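Local coordinates for protein peptide synthetase NRPS type II-PCP (PDB 4NEO) that is a free-standing peptidyl carrier protein of the type II kind, a small helical member of the phosphopantetheine attachment family linked to nonribosomal peptide synthetases, at residues 22-27 / 54-59; 68-73 / 77-82. All coordinates share one frame; numbering follows the deposited sequence. Where two conformers were deposited one is given.

Contact 1. Residues 22-27 / 54-59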
loop_
_atom_site.group_PDB
_atom_site.type_symbol
_atom_site.label_atom_id
_atom_site.label_comp_id
_atom_site.label_asym_id
_atom_site.label_seq_id
_atom_site.Cartn_x
_atom_site.Cartn_y
_atom_site.Cartn_z
ATOM N N ALA A 22 -2.876 0.408 -4.262
ATOM C CA ALA A 22 -3.235 -0.789 -5.002
ATOM C C ALA A 22 -2.650 -0.730 -6.425
ATOM O O ALA A 22 -2.158 -1.730 -6.922
ATOM C CB ALA A 22 -4.738 -0.977 -5.044
ATOM N N ALA A 23 -2.696 0.441 -7.071
ATOM C CA ALA A 23 -2.171 0.560 -8.419
ATOM C C ALA A 23 -0.669 0.322 -8.439
ATOM O O ALA A 23 -0.168 -0.307 -9.365
ATOM C CB ALA A 23 -2.487 1.931 -8.987
ATOM N N ILE A 24 0.049 0.801 -7.418
ATOM C CA ILE A 24 1.502 0.531 -7.285
ATOM C C ILE A 24 1.802 -0.954 -7.157
ATOM O O ILE A 24 2.689 -1.464 -7.845
ATOM C CB ILE A 24 2.097 1.315 -6.092
ATOM C CG1 ILE A 24 2.171 2.794 -6.427
ATOM C CG2 ILE A 24 3.470 0.801 -5.684
ATOM C CD1 ILE A 24 2.449 3.658 -5.202
ATOM N N TRP A 25 1.071 -1.653 -6.274
ATOM C CA TRP A 25 1.193 -3.107 -6.169
ATOM C C TRP A 25 0.928 -3.810 -7.509
ATOM O O TRP A 25 1.623 -4.739 -7.897
ATOM C CB TRP A 25 0.194 -3.680 -5.131
ATOM C CG TRP A 25 0.519 -3.459 -3.685
ATOM C CD1 TRP A 25 0.940 -2.319 -3.099
ATOM C CD2 TRP A 25 0.426 -4.430 -2.640
ATOM N NE1 TRP A 25 1.147 -2.512 -1.750
ATOM C CE2 TRP A 25 0.825 -3.796 -1.439
ATOM C CE3 TRP A 25 0.052 -5.767 -2.604
ATOM C CZ2 TRP A 25 0.841 -4.455 -0.206
ATOM C CZ3 TRP A 25 0.086 -6.438 -1.379
ATOM C CH2 TRP A 25 0.486 -5.781 -0.205
ATOM N N ALA A 26 -0.142 -3.425 -8.177
ATOM C CA ALA A 26 -0.538 -4.100 -9.388
ATOM C C ALA A 26 0.523 -3.935 -10.437
ATOM O O ALA A 26 0.877 -4.900 -11.097
ATOM C CB ALA A 26 -1.857 -3.560 -9.917
ATOM N N GLU A 27 1.002 -2.704 -10.603
ATOM C CA GLU A 27 2.037 -2.397 -11.595
ATOM C C GLU A 27 3.279 -3.151 -11.270
ATOM O O GLU A 27 3.867 -3.736 -12.142
ATOM C CB GLU A 27 2.413 -0.923 -11.610
ATOM C CG GLU A 27 1.335 -0.013 -12.161
ATOM C CD GLU A 27 1.721 1.454 -12.091
ATOM O OE1 GLU A 27 2.880 1.773 -12.498
ATOM O OE2 GLU A 27 0.862 2.270 -11.646
ATOM N N THR A 54 7.554 -0.263 -1.879
ATOM C CA THR A 54 7.785 0.664 -0.787
ATOM C C THR A 54 8.433 1.967 -1.282
ATOM O O THR A 54 8.015 3.077 -0.905
ATOM C CB THR A 54 8.564 -0.030 0.348
ATOM O OG1 THR A 54 7.806 -1.210 0.751
ATOM C CG2 THR A 54 8.783 0.984 1.529
ATOM N N ASN A 55 9.466 1.859 -2.098
ATOM C CA ASN A 55 10.065 3.041 -2.684
ATOM C C ASN A 55 9.019 3.960 -3.318
ATOM O O ASN A 55 9.076 5.175 -3.165
ATOM C CB ASN A 55 11.042 2.658 -3.776
ATOM C CG ASN A 55 12.359 2.130 -3.255
ATOM O OD1 ASN A 55 12.734 2.291 -2.098
ATOM N ND2 ASN A 55 13.092 1.484 -4.149
ATOM N N ARG A 56 8.083 3.381 -4.052
ATOM C CA ARG A 56 7.066 4.151 -4.763
ATOM C C ARG A 56 6.016 4.717 -3.857
ATOM O O ARG A 56 5.515 5.806 -4.081
ATOM C CB ARG A 56 6.411 3.262 -5.827
ATOM C CG ARG A 56 7.401 3.002 -6.961
ATOM C CD ARG A 56 6.786 2.634 -8.281
ATOM N NE ARG A 56 5.699 3.527 -8.681
ATOM C CZ ARG A 56 4.697 3.156 -9.478
ATOM N NH1 ARG A 56 4.613 1.916 -9.978
ATOM N NH2 ARG A 56 3.756 4.027 -9.766
ATOM N N VAL A 57 5.656 3.973 -2.823
ATOM C CA VAL A 57 4.677 4.517 -1.865
ATOM C C VAL A 57 5.340 5.686 -1.095
ATOM O O VAL A 57 4.698 6.686 -0.833
ATOM C CB VAL A 57 4.117 3.433 -0.909
ATOM C CG1 VAL A 57 3.247 4.066 0.159
ATOM C CG2 VAL A 57 3.331 2.382 -1.648
ATOM N N GLU A 58 6.630 5.579 -0.755
ATOM C CA GLU A 58 7.307 6.654 -0.093
ATOM C C GLU A 58 7.336 7.919 -0.988
ATOM O O GLU A 58 7.149 9.050 -0.496
ATOM C CB GLU A 58 8.775 6.286 0.232
ATOM C CG GLU A 58 9.052 5.313 1.384
ATOM C CD GLU A 58 10.565 4.959 1.482
ATOM O OE1 GLU A 58 11.129 4.485 0.471
ATOM O OE2 GLU A 58 11.208 5.120 2.539
ATOM N N GLU A 59 7.631 7.751 -2.274
ATOM C CA GLU A 59 7.593 8.904 -3.208
ATOM C C GLU A 59 6.158 9.429 -3.224
ATOM O O GLU A 59 5.948 10.608 -3.123
ATOM C CB GLU A 59 8.058 8.532 -4.619
ATOM C CG GLU A 59 9.574 8.453 -4.766
ATOM C CD GLU A 59 10.060 7.379 -5.744
ATOM O OE1 GLU A 59 9.271 7.018 -6.652
ATOM O OE2 GLU A 59 11.228 6.892 -5.597
#

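Contact 2. Residues 68-73 / 77-82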
loop_
_atom_site.group_PDB
_atom_site.type_symbol
_atom_site.label_atom_id
_atom_site.label_comp_id
_atom_site.label_asym_id
_atom_site.label_seq_id
_atom_site.Cartn_x
_atom_site.Cartn_y
_atom_site.Cartn_z
ATOM N N ARG A 68 9.133 -2.890 6.719
ATOM C CA ARG A 68 8.222 -3.574 7.660
ATOM C C ARG A 68 6.759 -3.145 7.503
ATOM O O ARG A 68 5.868 -3.886 7.850
ATOM C CB ARG A 68 8.613 -3.258 9.093
ATOM C CG ARG A 68 9.874 -3.835 9.583
ATOM C CD ARG A 68 10.130 -3.201 10.940
ATOM N NE ARG A 68 11.410 -3.587 11.428
ATOM C CZ ARG A 68 11.670 -4.716 12.082
ATOM N NH1 ARG A 68 10.694 -5.582 12.293
ATOM N NH2 ARG A 68 12.906 -4.995 12.527
ATOM N N VAL A 69 6.514 -1.974 6.958
ATOM C CA VAL A 69 5.169 -1.499 6.826
ATOM C C VAL A 69 4.428 -2.435 5.821
ATOM O O VAL A 69 3.375 -2.979 6.138
ATOM C CB VAL A 69 5.131 -0.054 6.428
ATOM C CG1 VAL A 69 3.710 0.396 6.112
ATOM C CG2 VAL A 69 5.768 0.847 7.506
ATOM N N LEU A 70 5.024 -2.722 4.679
ATOM C CA LEU A 70 4.448 -3.713 3.765
ATOM C C LEU A 70 4.507 -5.118 4.351
ATOM O O LEU A 70 3.550 -5.879 4.260
ATOM C CB LEU A 70 5.170 -3.694 2.417
ATOM C CG LEU A 70 4.725 -4.608 1.241
ATOM C CD1 LEU A 70 5.413 -4.115 -0.023
ATOM C CD2 LEU A 70 5.187 -6.022 1.417
ATOM N N LEU A 71 5.667 -5.501 4.882
ATOM C CA LEU A 71 5.902 -6.906 5.179
ATOM C C LEU A 71 5.213 -7.350 6.448
ATOM O O LEU A 71 5.041 -8.537 6.641
ATOM C CB LEU A 71 7.391 -7.249 5.248
ATOM C CG LEU A 71 8.140 -7.126 3.904
ATOM C CD1 LEU A 71 9.640 -7.384 4.119
ATOM C CD2 LEU A 71 7.550 -8.105 2.896
ATOM N N GLU A 72 4.784 -6.412 7.285
ATOM C CA GLU A 72 4.056 -6.772 8.518
ATOM C C GLU A 72 2.537 -6.579 8.382
ATOM O O GLU A 72 1.762 -7.126 9.162
ATOM C CB GLU A 72 4.609 -5.986 9.722
ATOM C CG GLU A 72 5.995 -6.500 10.083
ATOM C CD GLU A 72 6.635 -5.742 11.242
ATOM O OE1 GLU A 72 5.981 -4.827 11.791
ATOM O OE2 GLU A 72 7.800 -6.073 11.565
ATOM N N THR A 73 2.103 -5.816 7.383
ATOM C CA THR A 73 0.670 -5.661 7.160
ATOM C C THR A 73 0.191 -6.615 6.056
ATOM O O THR A 73 -0.851 -7.198 6.187
ATOM C CB THR A 73 0.297 -4.251 6.795
ATOM O OG1 THR A 73 0.959 -3.884 5.565
ATOM C CG2 THR A 73 0.607 -3.319 7.919
ATOM N N ALA A 77 -4.851 -2.798 1.850
ATOM C CA ALA A 77 -5.659 -2.063 2.883
ATOM C C ALA A 77 -4.904 -1.873 4.226
ATOM O O ALA A 77 -5.009 -0.824 4.857
ATOM C CB ALA A 77 -6.978 -2.748 3.143
ATOM N N GLY A 78 -4.192 -2.914 4.645
ATOM C CA GLY A 78 -3.392 -2.911 5.860
ATOM C C GLY A 78 -2.296 -1.875 5.752
ATOM O O GLY A 78 -2.129 -1.072 6.648
HETATM N N MSE A 79 -1.589 -1.873 4.624
HETATM C CA MSE A 79 -0.506 -0.935 4.394
HETATM C C MSE A 79 -1.018 0.461 4.373
HETATM O O MSE A 79 -0.392 1.374 4.942
HETATM C CB MSE A 79 0.264 -1.294 3.138
HETATM C CG MSE A 79 1.429 -0.326 2.868
HETATM SE SE MSE A 79 2.454 -1.009 1.299
HETATM C CE MSE A 79 3.972 0.140 1.627
ATOM N N THR A 80 -2.149 0.653 3.704
ATOM C CA THR A 80 -2.801 1.954 3.612
ATOM C C THR A 80 -3.077 2.511 5.004
ATOM O O THR A 80 -2.777 3.674 5.319
ATOM C CB THR A 80 -4.113 1.848 2.792
ATOM O OG1 THR A 80 -3.765 1.491 1.450
ATOM C CG2 THR A 80 -4.837 3.189 2.761
ATOM N N ASP A 81 -3.669 1.679 5.834
ATOM C CA ASP A 81 -4.022 2.082 7.182
ATOM C C ASP A 81 -2.792 2.423 7.973
ATOM O O ASP A 81 -2.828 3.395 8.706
ATOM C CB ASP A 81 -4.839 1.002 7.913
ATOM C CG ASP A 81 -6.343 1.015 7.501
ATOM O OD1 ASP A 81 -6.755 1.743 6.558
ATOM O OD2 ASP A 81 -7.135 0.287 8.125
ATOM N N HIS A 82 -1.708 1.654 7.831
ATOM C CA HIS A 82 -0.444 1.837 8.592
ATOM C C HIS A 82 0.315 3.075 8.096
ATOM O O HIS A 82 1.133 3.667 8.821
ATOM C CB HIS A 82 0.467 0.615 8.359
ATOM C CG HIS A 82 0.983 -0.085 9.598
ATOM N ND1 HIS A 82 0.217 -0.325 10.718
ATOM C CD2 HIS A 82 2.165 -0.719 9.819
ATOM C CE1 HIS A 82 0.921 -1.017 11.599
ATOM N NE2 HIS A 82 2.109 -1.269 11.076
#

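Contact 1. Residues 22-27 / 54-59
Ile24 on helix 7-28 stands opposite Arg56 on helix 54-61, their CA atoms 7.1 Å apart, where the segments 22-27 and 54-59 run roughly antiparallel at 150° with axes 9.9 Å apart. That spacing is bridged mainly by side chains, and four residues make the touching set. Ile24 meets the other helix with both of its branches. Its CG2 rests on the root of the arginine, 3.8 Å from Arg56 CB. Along the other branch, CG1 packs against one face of the guanidinium, off-centre toward the rim, with Ile24 CG1 4.0 Å from Arg56 CZ, and the terminal CD1 reaches Val57 CG2 at 3.9 Å. The side chains of Ile24 and Arg56 run alongside each other, pointing opposite ways, and a bend at chi3 (48°) turns the end of Arg56 so that the guanidinium lies over Ile24 and near Glu27.

Glu27 sits one turn beyond Ile24. A single hydrogen bond, part of a salt bridge, joins Arg56 NH1 to Glu27 OE1 at 3.1 Å. The donor comes from well above the carboxylate plane, 73° out of it, and the two flat groups are strongly inclined to each other, so the pair is not a two-pronged, coplanar one. Since Glu27 is exposed and Arg56 partly so, the ion pair borders the contact on its solvent side, with Ile24 and Val57 buried beneath. Deeper still, Val57 and Trp25 both touch Met79 of helix 76-86.

An apolar seam edged by a surface ion pair thus joins two nearly antiparallel helices, the packing of helices 7-28 and 54-61 in the small helical bundle of carrier proteins of the phosphopantetheine attachment family.

Contact 2. Residues 68-73 / 77-82
Thr73 and Gly78 bring the backbones of segments 68-73 and 77-82 closest, CA to CA 5.1 Å, where the axes approach to 8.6 Å at an angle of 134°. Backbone packing comes first: Thr73 CB lies 3.7 Å from Gly78 C, and glycine presents no side chain at this tight point.

The polar evidence is local to helix 67-73. A chi1 of 61° turns Thr73 OG1 back toward the preceding turn, where it donates to Val69 O at 2.6 Å. The same hydroxyl approaches Met79 N, but the angle is too poor for a hydrogen bond, and no hydrogen bond crosses the contact. On the outer side of this helix, Arg68 NH1 meets Glu72 OE2 in an in-plane salt bridge.

Only three residues, 74-76, separate the segments, so this is a short connection between two consecutive helices of the carrier-protein bundle: the short helix 67-73 and the last helix, 76-86, folded back on each other. Thr75 OG1 bonds to Gly78 N near the start of the latter helix.

A CH-pi contact places Thr73 CG2 above one face of the His82 ring, 3.8 Å from its centroid and 22° off the ring normal, displaced toward the rim. Val69 CG1 approaches the same residue from the ring's edge and lies 4.0 Å from His82 CB.

Apolar contacts fill the inner side. Val69 CG1 also meets Met79 CG at 4.0 Å, their side chains crossing at about a right angle. Met79, a selenomethionine, is extended at all three torsions, carrying SE to 4.0 Å from Leu70 CB; its far end continues toward Trp25 and Val57.

How the contacts relate
Contact 1 and contact 2 lie in series along the chain: the pairing of helices 7-28 and 54-61 closes before that of 67-73 and 76-86 opens, and helices 54-61 and 67-73 are consecutive. Their centres are about 12 Å apart, on opposite sides of the chain's centre, yet the two contacts touch. Trp25 NE1 lies 3.6 Å from Met79 SE, Val57 CG2 4.0 Å from Met79 CE, and Thr54 OG1 3.8 Å from Leu70 CD1. Trp25, Val57, Leu70 and Met79 therefore share one core, through which the two helix pairs pack together in this small carrier-protein fold.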